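Local coordinates for protein voltage-sensor containing phosphatase (Ciona intestinalis, PDB 3V0H) that probably removes phosphate from membrane phosphoinositides, using a PTEN-like phosphatase domain joined to a C2 domain, at residues Q13-Y18 with S159-F164; H33-S38 with V121-S126; G128-T133 with V169-E174. The protein carries 1 engineered substitution. One frame throughout, in Å; residues are numbered along the deposited sequence.

Interaction 1: residues Q13-Y18 with S159-F164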
loop_
_atom_site.group_PDB
_atom_site.type_symbol
_atom_site.label_atom_id
_atom_site.label_comp_id
_atom_site.label_asym_id
_atom_site.label_seq_id
_atom_site.Cartn_x
_atom_site.Cartn_y
_atom_site.Cartn_z
ATOM N N GLN A 13 -18.811 7.534 -8.512
ATOM C CA GLN A 13 -18.750 7.731 -7.040
ATOM C C GLN A 13 -19.818 6.882 -6.340
ATOM O O GLN A 13 -20.919 7.355 -6.055
ATOM C CB GLN A 13 -18.918 9.215 -6.697
ATOM C CG GLN A 13 -17.860 9.793 -5.750
ATOM C CD GLN A 13 -17.911 9.217 -4.337
ATOM O OE1 GLN A 13 -17.889 7.998 -4.143
ATOM N NE2 GLN A 13 -17.953 10.101 -3.340
ATOM N N ASN A 14 -19.477 5.618 -6.085
ATOM C CA ASN A 14 -20.371 4.666 -5.418
ATOM C C ASN A 14 -19.827 4.189 -4.063
ATOM O O ASN A 14 -20.129 3.081 -3.610
ATOM C CB ASN A 14 -20.668 3.466 -6.332
ATOM C CG ASN A 14 -19.434 2.626 -6.626
ATOM O OD1 ASN A 14 -19.482 1.397 -6.564
ATOM N ND2 ASN A 14 -18.326 3.281 -6.954
ATOM N N LYS A 15 -19.016 5.028 -3.428
ATOM C CA LYS A 15 -18.575 4.776 -2.055
ATOM C C LYS A 15 -19.788 4.908 -1.139
ATOM O O LYS A 15 -20.640 5.766 -1.369
ATOM C CB LYS A 15 -17.491 5.774 -1.647
ATOM C CG LYS A 15 -16.193 5.655 -2.431
ATOM C CD LYS A 15 -15.187 6.690 -1.951
ATOM C CE LYS A 15 -14.079 6.920 -2.965
ATOM N NZ LYS A 15 -13.075 5.828 -2.956
ATOM N N ARG A 16 -19.879 4.049 -0.123
ATOM C CA ARG A 16 -21.026 4.052 0.792
ATOM C C ARG A 16 -21.050 5.314 1.653
ATOM O O ARG A 16 -20.164 5.537 2.486
ATOM C CB ARG A 16 -21.042 2.803 1.676
ATOM C CG ARG A 16 -22.322 2.642 2.502
ATOM C CD ARG A 16 -22.326 1.338 3.313
ATOM N NE ARG A 16 -22.074 0.165 2.472
ATOM C CZ ARG A 16 -23.004 -0.480 1.771
ATOM N NH1 ARG A 16 -24.274 -0.084 1.799
ATOM N NH2 ARG A 16 -22.662 -1.532 1.039
ATOM N N ARG A 17 -22.078 6.130 1.446
ATOM C CA ARG A 17 -22.175 7.428 2.109
ATOM C C ARG A 17 -23.029 7.349 3.370
ATOM O O ARG A 17 -23.800 6.400 3.556
ATOM C CB ARG A 17 -22.737 8.482 1.145
ATOM C CG ARG A 17 -21.890 8.714 -0.104
ATOM C CD ARG A 17 -22.427 9.864 -0.962
ATOM N NE ARG A 17 -22.401 11.133 -0.234
ATOM C CZ ARG A 17 -21.368 11.974 -0.202
ATOM N NH1 ARG A 17 -20.254 11.706 -0.868
ATOM N NH2 ARG A 17 -21.452 13.091 0.500
ATOM N N TYR A 18 -22.865 8.337 4.243
ATOM C CA TYR A 18 -23.696 8.472 5.426
ATOM C C TYR A 18 -24.666 9.612 5.161
ATOM O O TYR A 18 -24.247 10.764 5.013
ATOM C CB TYR A 18 -22.834 8.770 6.661
ATOM C CG TYR A 18 -23.608 8.831 7.962
ATOM C CD1 TYR A 18 -23.714 7.710 8.784
ATOM C CD2 TYR A 18 -24.233 10.013 8.374
ATOM C CE1 TYR A 18 -24.425 7.762 9.983
ATOM C CE2 TYR A 18 -24.951 10.073 9.564
ATOM C CZ TYR A 18 -25.040 8.943 10.364
ATOM O OH TYR A 18 -25.744 9.002 11.543
ATOM N N SER A 159 -16.493 -4.664 0.690
ATOM C CA SER A 159 -17.952 -4.795 0.701
ATOM C C SER A 159 -18.650 -3.693 1.509
ATOM O O SER A 159 -19.783 -3.305 1.202
ATOM C CB SER A 159 -18.362 -6.182 1.208
ATOM O OG SER A 159 -18.044 -6.342 2.576
ATOM N N ARG A 160 -17.980 -3.201 2.545
ATOM C CA ARG A 160 -18.503 -2.092 3.339
ATOM C C ARG A 160 -18.330 -0.748 2.631
ATOM O O ARG A 160 -19.257 0.064 2.579
ATOM C CB ARG A 160 -17.852 -2.059 4.725
ATOM C CG ARG A 160 -18.310 -3.180 5.678
ATOM C CD ARG A 160 -19.829 -3.208 5.862
ATOM N NE ARG A 160 -20.318 -1.983 6.486
ATOM C CZ ARG A 160 -21.493 -1.415 6.227
ATOM N NH1 ARG A 160 -22.327 -1.956 5.341
ATOM N NH2 ARG A 160 -21.829 -0.299 6.852
ATOM N N ARG A 161 -17.144 -0.520 2.073
ATOM C CA ARG A 161 -16.834 0.767 1.464
ATOM C C ARG A 161 -17.515 0.958 0.098
ATOM O O ARG A 161 -17.782 2.091 -0.305
ATOM C CB ARG A 161 -15.318 0.962 1.380
ATOM C CG ARG A 161 -14.879 2.380 1.073
ATOM C CD ARG A 161 -14.985 3.306 2.285
ATOM N NE ARG A 161 -14.402 4.604 1.958
ATOM C CZ ARG A 161 -15.073 5.748 1.832
ATOM N NH1 ARG A 161 -16.384 5.809 2.043
ATOM N NH2 ARG A 161 -14.415 6.852 1.506
ATOM N N THR A 162 -17.814 -0.144 -0.590
ATOM C CA THR A 162 -18.513 -0.096 -1.876
ATOM C C THR A 162 -20.031 -0.207 -1.671
ATOM O O THR A 162 -20.507 -1.108 -0.974
ATOM C CB THR A 162 -18.055 -1.234 -2.834
ATOM O OG1 THR A 162 -16.623 -1.343 -2.839
ATOM C CG2 THR A 162 -18.541 -0.984 -4.255
ATOM N N ASP A 163 -20.782 0.720 -2.260
ATOM C CA ASP A 163 -22.240 0.589 -2.343
ATOM C C ASP A 163 -22.593 0.085 -3.739
ATOM O O ASP A 163 -22.674 0.865 -4.691
ATOM C CB ASP A 163 -22.949 1.921 -2.047
ATOM C CG ASP A 163 -24.452 1.754 -1.795
ATOM O OD1 ASP A 163 -25.054 2.679 -1.207
ATOM O OD2 ASP A 163 -25.036 0.711 -2.176
ATOM N N PHE A 164 -22.799 -1.223 -3.850
ATOM C CA PHE A 164 -23.111 -1.845 -5.145
ATOM C C PHE A 164 -24.498 -1.509 -5.703
ATOM O O PHE A 164 -24.753 -1.705 -6.898
ATOM C CB PHE A 164 -22.872 -3.359 -5.094
ATOM C CG PHE A 164 -21.417 -3.738 -5.102
ATOM C CD1 PHE A 164 -20.655 -3.603 -6.263
ATOM C CD2 PHE A 164 -20.802 -4.225 -3.952
ATOM C CE1 PHE A 164 -19.306 -3.952 -6.280
ATOM C CE2 PHE A 164 -19.451 -4.582 -3.961
ATOM C CZ PHE A 164 -18.704 -4.446 -5.130
HETATM O O HOH W 1 -23.280 -2.899 -1.705
HETATM O O HOH W 2 -24.115 5.351 -0.631
#
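K15 CA and T162 CA, 4.9 Å apart, mark a single beta bridge in which D163 N bonds to N14 O and R16 N to R161 O, where helix 150-161 gives way to loop. R16 carries most of the side-chain contact. Its chain leaves with CG anti to the backbone N, then bends at chi3 (-53°), bringing the guanidinium over the helix end. There NE donates to R160 O at 2.8 Å, with the oxygen close to the guanidinium plane, while NH2 reaches S159 O weakly at 3.4 Å. R160 NH1 stands over one face of this group, 3.6 Å from R16 NE, the two planes nearly parallel. D163 CA lies over the opposite face, toward its rim; the D163 carboxylate lies well out of plane, so it could ease the crowding of positive charge only electrostatically. A water joins D163 OD1 to R17 N. K15 CD rests over a face of the R161 guanidinium, whose NE bonds to G129 O, and K15 NZ runs on to Q171 OE1. The N-terminal segment thus crosses the C-terminal end of helix 150-161, and both reach strand 27-29: R16 O bonds to T28 OG1 and R160 NH2 to Y29 O.

Interaction 2: residues H33-S38 with V121-S126; sequences HVIAMS and VIAIHS. Engineered in segment 121-126: S126 (natural residue Cys). With I3P (D-myo-inositol-1,4,5-triphosphate), chain C.
M37 and H125 are brought together by their first torsions: in each, CG stands between the backbone N and the carbonyl carbon (chi1 67° and 84°). M37 CG thereby lies 3.5 Å from H125 CB, and the extended remainder of the methionine carries CE alongside the histidine, 4.0 Å from H125 CD2, and on to the methyl of A123. The same turn sets the H125 ring where ND1 donates almost straight to S126 O at 3.1 Å, in the plane of both the ring and the carbonyl, on a lone pair. H125 NE2 is bonded to Y78 OH, so both ring nitrogens are engaged and the rotation of the ring is fixed. M37 O, buried close to H125 CB, has no hydrogen-bonding partner.

Strands 34-37 and 121-125 are parallel neighbours in the five-stranded sheet of the phosphatase domain, their axes 21° apart. Four backbone bonds zip them together, from I122 N to H33 O at one end to M37 N to I124 O (3.1 Å) at the other. I35, M37, A123 and H125 look to one face of the sheet, where F59 of helix 52-62 meets the first three; V34, A36, I122 and I124 look to the other, against helix 131-143. Strand 121-125 runs straight into the HCX5R signature loop. S126 is an engineered residue at the position of the signature cysteine, the nucleophile in this family. Its OG bonds to T133 OG1 and lies implausibly close to O11 of the bound inositol trisphosphate, a separation best treated as doubtful.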
loop_
_atom_site.group_PDB
_atom_site.type_symbol
_atom_site.label_atom_id
_atom_site.label_comp_id
_atom_site.label_asym_id
_atom_site.label_seq_id
_atom_site.Cartn_x
_atom_site.Cartn_y
_atom_site.Cartn_z
ATOM N N HIS A 33 -17.845 0.504 15.310
ATOM C CA HIS A 33 -16.830 1.312 15.991
ATOM C C HIS A 33 -15.621 1.648 15.117
ATOM O O HIS A 33 -14.662 2.239 15.601
ATOM C CB HIS A 33 -16.394 0.639 17.307
ATOM C CG HIS A 33 -17.528 0.391 18.257
ATOM N ND1 HIS A 33 -18.404 -0.664 18.108
ATOM C CD2 HIS A 33 -17.943 1.070 19.352
ATOM C CE1 HIS A 33 -19.306 -0.626 19.072
ATOM N NE2 HIS A 33 -19.048 0.415 19.844
ATOM N N VAL A 34 -15.688 1.289 13.834
ATOM C CA VAL A 34 -14.582 1.513 12.896
ATOM C C VAL A 34 -15.087 2.209 11.640
ATOM O O VAL A 34 -15.827 1.625 10.837
ATOM C CB VAL A 34 -13.839 0.198 12.532
ATOM C CG1 VAL A 34 -12.731 0.455 11.486
ATOM C CG2 VAL A 34 -13.247 -0.436 13.779
ATOM N N ILE A 35 -14.677 3.465 11.488
ATOM C CA ILE A 35 -15.130 4.315 10.398
ATOM C C ILE A 35 -14.042 4.484 9.335
ATOM O O ILE A 35 -12.863 4.648 9.664
ATOM C CB ILE A 35 -15.605 5.686 10.947
ATOM C CG1 ILE A 35 -16.913 5.515 11.719
ATOM C CG2 ILE A 35 -15.788 6.723 9.828
ATOM C CD1 ILE A 35 -17.190 6.640 12.729
ATOM N N ALA A 36 -14.447 4.415 8.066
ATOM C CA ALA A 36 -13.565 4.732 6.944
ATOM C C ALA A 36 -14.148 5.921 6.187
ATOM O O ALA A 36 -15.343 5.954 5.905
ATOM C CB ALA A 36 -13.403 3.519 6.021
ATOM N N MET A 37 -13.315 6.918 5.891
ATOM C CA MET A 37 -13.801 8.121 5.217
ATOM C C MET A 37 -12.722 8.758 4.353
ATOM O O MET A 37 -11.555 8.388 4.441
ATOM C CB MET A 37 -14.351 9.125 6.239
ATOM C CG MET A 37 -13.312 9.718 7.169
ATOM S SD MET A 37 -14.062 10.697 8.459
ATOM C CE MET A 37 -12.581 11.304 9.297
ATOM N N SER A 38 -13.128 9.702 3.510
ATOM C CA SER A 38 -12.188 10.482 2.713
ATOM C C SER A 38 -11.693 11.695 3.513
ATOM O O SER A 38 -12.049 11.872 4.680
ATOM C CB SER A 38 -12.831 10.916 1.391
ATOM O OG SER A 38 -14.091 11.513 1.622
ATOM N N VAL A 121 -14.578 4.947 19.334
ATOM C CA VAL A 121 -14.504 4.633 17.911
ATOM C C VAL A 121 -13.206 5.160 17.307
ATOM O O VAL A 121 -12.574 6.081 17.845
ATOM C CB VAL A 121 -15.723 5.167 17.098
ATOM C CG1 VAL A 121 -17.034 4.708 17.721
ATOM C CG2 VAL A 121 -15.694 6.692 16.966
ATOM N N ILE A 122 -12.809 4.543 16.202
ATOM C CA ILE A 122 -11.702 5.054 15.400
ATOM C C ILE A 122 -12.207 5.381 14.006
ATOM O O ILE A 122 -13.010 4.637 13.429
ATOM C CB ILE A 122 -10.478 4.095 15.379
ATOM C CG1 ILE A 122 -10.854 2.702 14.859
ATOM C CG2 ILE A 122 -9.851 4.001 16.778
ATOM C CD1 ILE A 122 -9.662 1.805 14.598
ATOM N N ALA A 123 -11.765 6.523 13.482
ATOM C CA ALA A 123 -12.100 6.911 12.123
ATOM C C ALA A 123 -10.819 7.069 11.318
ATOM O O ALA A 123 -10.003 7.961 11.585
ATOM C CB ALA A 123 -12.905 8.185 12.112
ATOM N N ILE A 124 -10.650 6.188 10.344
ATOM C CA ILE A 124 -9.430 6.132 9.547
ATOM C C ILE A 124 -9.706 6.804 8.216
ATOM O O ILE A 124 -10.668 6.459 7.529
ATOM C CB ILE A 124 -8.964 4.670 9.363
ATOM C CG1 ILE A 124 -8.598 4.077 10.739
ATOM C CG2 ILE A 124 -7.784 4.577 8.386
ATOM C CD1 ILE A 124 -8.502 2.560 10.766
ATOM N N HIS A 125 -8.888 7.793 7.867
ATOM C CA HIS A 125 -9.085 8.469 6.594
ATOM C C HIS A 125 -7.799 8.685 5.820
ATOM O O HIS A 125 -6.706 8.633 6.359
ATOM C CB HIS A 125 -9.835 9.800 6.783
ATOM C CG HIS A 125 -8.955 10.952 7.158
ATOM N ND1 HIS A 125 -8.198 11.645 6.236
ATOM C CD2 HIS A 125 -8.738 11.552 8.349
ATOM C CE1 HIS A 125 -7.532 12.608 6.852
ATOM N NE2 HIS A 125 -7.851 12.580 8.131
ATOM N N SER A 126 -7.953 8.945 4.530
ATOM C CA SER A 126 -6.826 9.259 3.694
ATOM C C SER A 126 -7.324 10.318 2.721
ATOM O O SER A 126 -8.033 11.233 3.129
ATOM C CB SER A 126 -6.344 8.000 2.998
ATOM O OG SER A 126 -7.469 7.261 2.540
HETATM C C1 I3P C . -6.606 6.488 -3.082
HETATM C C2 I3P C . -6.923 7.871 -3.658
HETATM C C3 I3P C . -6.388 7.985 -5.088
HETATM C C4 I3P C . -6.943 6.864 -5.972
HETATM C C5 I3P C . -6.569 5.498 -5.400
HETATM C C6 I3P C . -7.104 5.353 -3.974
HETATM O O1 I3P C . -7.217 6.330 -1.812
HETATM O O2 I3P C . -8.333 8.115 -3.624
HETATM O O3 I3P C . -6.699 9.273 -5.647
HETATM O O4 I3P C . -6.385 6.964 -7.272
HETATM O O5 I3P C . -7.049 4.455 -6.254
HETATM O O6 I3P C . -6.666 4.129 -3.393
HETATM P P1 I3P C . -6.367 6.556 -0.463
HETATM O O11 I3P C . -7.261 5.955 0.601
HETATM O O12 I3P C . -5.078 5.800 -0.647
HETATM O O13 I3P C . -6.240 8.053 -0.390
HETATM P P4 I3P C . -7.237 7.613 -8.493
HETATM O O41 I3P C . -6.148 7.701 -9.532
HETATM O O42 I3P C . -7.750 8.922 -7.942
HETATM O O43 I3P C . -8.330 6.615 -8.759
HETATM P P5 I3P C . -6.250 3.062 -6.363
HETATM O O51 I3P C . -6.631 2.514 -7.710
HETATM O O52 I3P C . -4.793 3.405 -6.199
HETATM O O53 I3P C . -6.750 2.245 -5.194
#

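Interaction 3: residues G128-T133 with V169-E174. With I3P (D-myo-inositol-1,4,5-triphosphate), chain C.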
loop_
_atom_site.group_PDB
_atom_site.type_symbol
_atom_site.label_atom_id
_atom_site.label_comp_id
_atom_site.label_asym_id
_atom_site.label_seq_id
_atom_site.Cartn_x
_atom_site.Cartn_y
_atom_site.Cartn_z
ATOM N N GLY A 128 -8.918 9.403 -0.438
ATOM C CA GLY A 128 -10.166 8.832 -0.954
ATOM C C GLY A 128 -10.826 7.793 -0.063
ATOM O O GLY A 128 -11.877 7.261 -0.409
ATOM N N GLY A 129 -10.212 7.495 1.083
ATOM C CA GLY A 129 -10.718 6.446 1.964
ATOM C C GLY A 129 -10.815 5.102 1.257
ATOM O O GLY A 129 -11.791 4.368 1.429
ATOM N N LYS A 130 -9.798 4.784 0.460
ATOM C CA LYS A 130 -9.797 3.567 -0.357
ATOM C C LYS A 130 -8.531 2.750 -0.094
ATOM O O LYS A 130 -8.526 1.904 0.806
ATOM C CB LYS A 130 -9.982 3.908 -1.851
ATOM C CG LYS A 130 -10.098 2.691 -2.784
ATOM C CD LYS A 130 -10.265 3.115 -4.253
ATOM C CE LYS A 130 -10.448 1.915 -5.189
ATOM N NZ LYS A 130 -9.244 1.033 -5.323
ATOM N N GLY A 131 -7.459 3.019 -0.841
ATOM C CA GLY A 131 -6.224 2.238 -0.753
ATOM C C GLY A 131 -5.548 2.254 0.616
ATOM O O GLY A 131 -5.440 1.218 1.284
ATOM N N ARG A 132 -5.095 3.428 1.033
ATOM C CA ARG A 132 -4.379 3.552 2.302
ATOM C C ARG A 132 -5.299 3.255 3.479
ATOM O O ARG A 132 -4.926 2.512 4.392
ATOM C CB ARG A 132 -3.723 4.921 2.428
ATOM C CG ARG A 132 -2.543 5.098 1.465
ATOM C CD ARG A 132 -2.062 6.536 1.413
ATOM N NE ARG A 132 -2.994 7.400 0.685
ATOM C CZ ARG A 132 -2.817 8.706 0.491
ATOM N NH1 ARG A 132 -1.739 9.318 0.976
ATOM N NH2 ARG A 132 -3.718 9.407 -0.204
ATOM N N THR A 133 -6.504 3.821 3.439
ATOM C CA THR A 133 -7.506 3.575 4.480
ATOM C C THR A 133 -7.810 2.083 4.626
ATOM O O THR A 133 -7.799 1.549 5.741
ATOM C CB THR A 133 -8.794 4.397 4.224
ATOM O OG1 THR A 133 -8.524 5.771 4.495
ATOM C CG2 THR A 133 -9.929 3.960 5.141
ATOM N N VAL A 169 -18.258 -0.151 -9.530
ATOM C CA VAL A 169 -16.828 0.111 -9.362
ATOM C C VAL A 169 -16.406 -0.265 -7.938
ATOM O O VAL A 169 -16.968 0.232 -6.961
ATOM C CB VAL A 169 -16.449 1.583 -9.675
ATOM C CG1 VAL A 169 -14.945 1.780 -9.578
ATOM C CG2 VAL A 169 -16.933 1.978 -11.066
ATOM N N PHE A 170 -15.432 -1.165 -7.840
ATOM C CA PHE A 170 -14.912 -1.618 -6.557
ATOM C C PHE A 170 -14.203 -0.471 -5.834
ATOM O O PHE A 170 -13.425 0.261 -6.452
ATOM C CB PHE A 170 -13.956 -2.785 -6.785
ATOM C CG PHE A 170 -13.475 -3.435 -5.523
ATOM C CD1 PHE A 170 -14.375 -4.023 -4.635
ATOM C CD2 PHE A 170 -12.119 -3.482 -5.233
ATOM C CE1 PHE A 170 -13.925 -4.646 -3.468
ATOM C CE2 PHE A 170 -11.663 -4.095 -4.070
ATOM C CZ PHE A 170 -12.562 -4.678 -3.187
ATOM N N GLN A 171 -14.496 -0.309 -4.543
ATOM C CA GLN A 171 -13.951 0.787 -3.730
ATOM C C GLN A 171 -13.131 0.273 -2.541
ATOM O O GLN A 171 -12.932 0.982 -1.541
ATOM C CB GLN A 171 -15.067 1.734 -3.246
ATOM C CG GLN A 171 -15.869 2.426 -4.371
ATOM C CD GLN A 171 -15.017 3.330 -5.255
ATOM O OE1 GLN A 171 -13.858 3.618 -4.951
ATOM N NE2 GLN A 171 -15.598 3.791 -6.356
ATOM N N GLY A 172 -12.659 -0.964 -2.663
ATOM C CA GLY A 172 -11.741 -1.537 -1.693
ATOM C C GLY A 172 -10.306 -1.407 -2.160
ATOM O O GLY A 172 -9.994 -0.638 -3.069
ATOM N N VAL A 173 -9.426 -2.172 -1.530
ATOM C CA VAL A 173 -8.000 -2.097 -1.819
ATOM C C VAL A 173 -7.673 -2.883 -3.074
ATOM O O VAL A 173 -8.121 -4.017 -3.250
ATOM C CB VAL A 173 -7.166 -2.640 -0.650
ATOM C CG1 VAL A 173 -5.674 -2.517 -0.943
ATOM C CG2 VAL A 173 -7.522 -1.898 0.624
ATOM N N GLU A 174 -6.880 -2.275 -3.944
ATOM C CA GLU A 174 -6.515 -2.924 -5.188
ATOM C C GLU A 174 -5.018 -2.983 -5.494
ATOM O O GLU A 174 -4.556 -3.961 -6.083
ATOM C CB GLU A 174 -7.270 -2.278 -6.346
ATOM C CG GLU A 174 -8.744 -2.615 -6.376
ATOM C CD GLU A 174 -9.464 -1.908 -7.505
ATOM O OE1 GLU A 174 -9.579 -0.668 -7.465
ATOM O OE2 GLU A 174 -9.907 -2.603 -8.435
HETATM C C1 I3P C . -6.606 6.488 -3.082
HETATM C C2 I3P C . -6.923 7.871 -3.658
HETATM C C3 I3P C . -6.388 7.985 -5.088
HETATM C C4 I3P C . -6.943 6.864 -5.972
HETATM C C5 I3P C . -6.569 5.498 -5.400
HETATM C C6 I3P C . -7.104 5.353 -3.974
HETATM O O1 I3P C . -7.217 6.330 -1.812
HETATM O O2 I3P C . -8.333 8.115 -3.624
HETATM O O3 I3P C . -6.699 9.273 -5.647
HETATM O O4 I3P C . -6.385 6.964 -7.272
HETATM O O5 I3P C . -7.049 4.455 -6.254
HETATM O O6 I3P C . -6.666 4.129 -3.393
HETATM P P1 I3P C . -6.367 6.556 -0.463
HETATM O O11 I3P C . -7.261 5.955 0.601
HETATM O O12 I3P C . -5.078 5.800 -0.647
HETATM O O13 I3P C . -6.240 8.053 -0.390
HETATM P P4 I3P C . -7.237 7.613 -8.493
HETATM O O41 I3P C . -6.148 7.701 -9.532
HETATM O O42 I3P C . -7.750 8.922 -7.942
HETATM O O43 I3P C . -8.330 6.615 -8.759
HETATM P P5 I3P C . -6.250 3.062 -6.363
HETATM O O51 I3P C . -6.631 2.514 -7.710
HETATM O O52 I3P C . -4.793 3.405 -6.199
HETATM O O53 I3P C . -6.750 2.245 -5.194
#
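K130 reaches from the P-loop of the HCX5R signature to G172 and E174, in a loop consistent with the TI loop of PTEN, skirting the bound inositol trisphosphate. Its CB sits beside the ligand, 3.7 Å from both I3P O1 and I3P O6. CG, anti to the backbone N (chi1 -176°), lies near the main-chain oxygens of both Q171 and G172, with G172 O 3.3 Å away. CD comes against Q171 OE1, an oxygen already bonded to K15 NZ, and against I3P O53. CE again lies close to G172 O and near E174 OE1. After this extended run, a bend at chi4 (-67°) turns NZ into a three-way grip. K130 NZ donates to G172 O at 2.9 Å, nearly straight on to the carbonyl. K130 NZ also meets E174 OE1 at 2.8 Å, a salt bridge on the anti lone pair, and K130 NZ donates to I3P O53 at 2.8 Å. The ammonium is tied to the loop and to the 5-phosphate, and the carboxylate of E174 may offset part of its charge.

The 1-phosphate occupies the cradle of the P-loop, where G128 N and the backbone N of K130 and R132 donate to it. R132 lays its guanidinium edge to the same group through NE and NH2. Since lipid substrates carry an ester at that phosphate, the ligand may be turned differently from a natural one. At the start of helix 131-143, V173 CG2 packs 3.8 Å from G131 O, and G172 N sits over the centre of one face of the F170 ring, 3.5 Å above its plane.

How the interactions relate
From the N terminus, segment 13-18 opens interaction 1, which closes at the C-terminal end of helix 150-161. Inside that long loop lies the whole of interaction 2, closed when strand 121-125 pairs with strand 34-37. Interaction 3 opens directly afterwards at 128-133, so it follows interaction 2 in series, but it closes at 169-174, beyond 159-164, and therefore crosses interaction 1. Its centre is about 10 Å from that of interaction 1, and T162 OG1 bonds to Q171 N between them. R161 also packs its NH2 against the end of strand 34-37. Together the contacts tie the N-terminal segment, the central sheet, the P-loop and the loop before helix 176-191 around one ligand site.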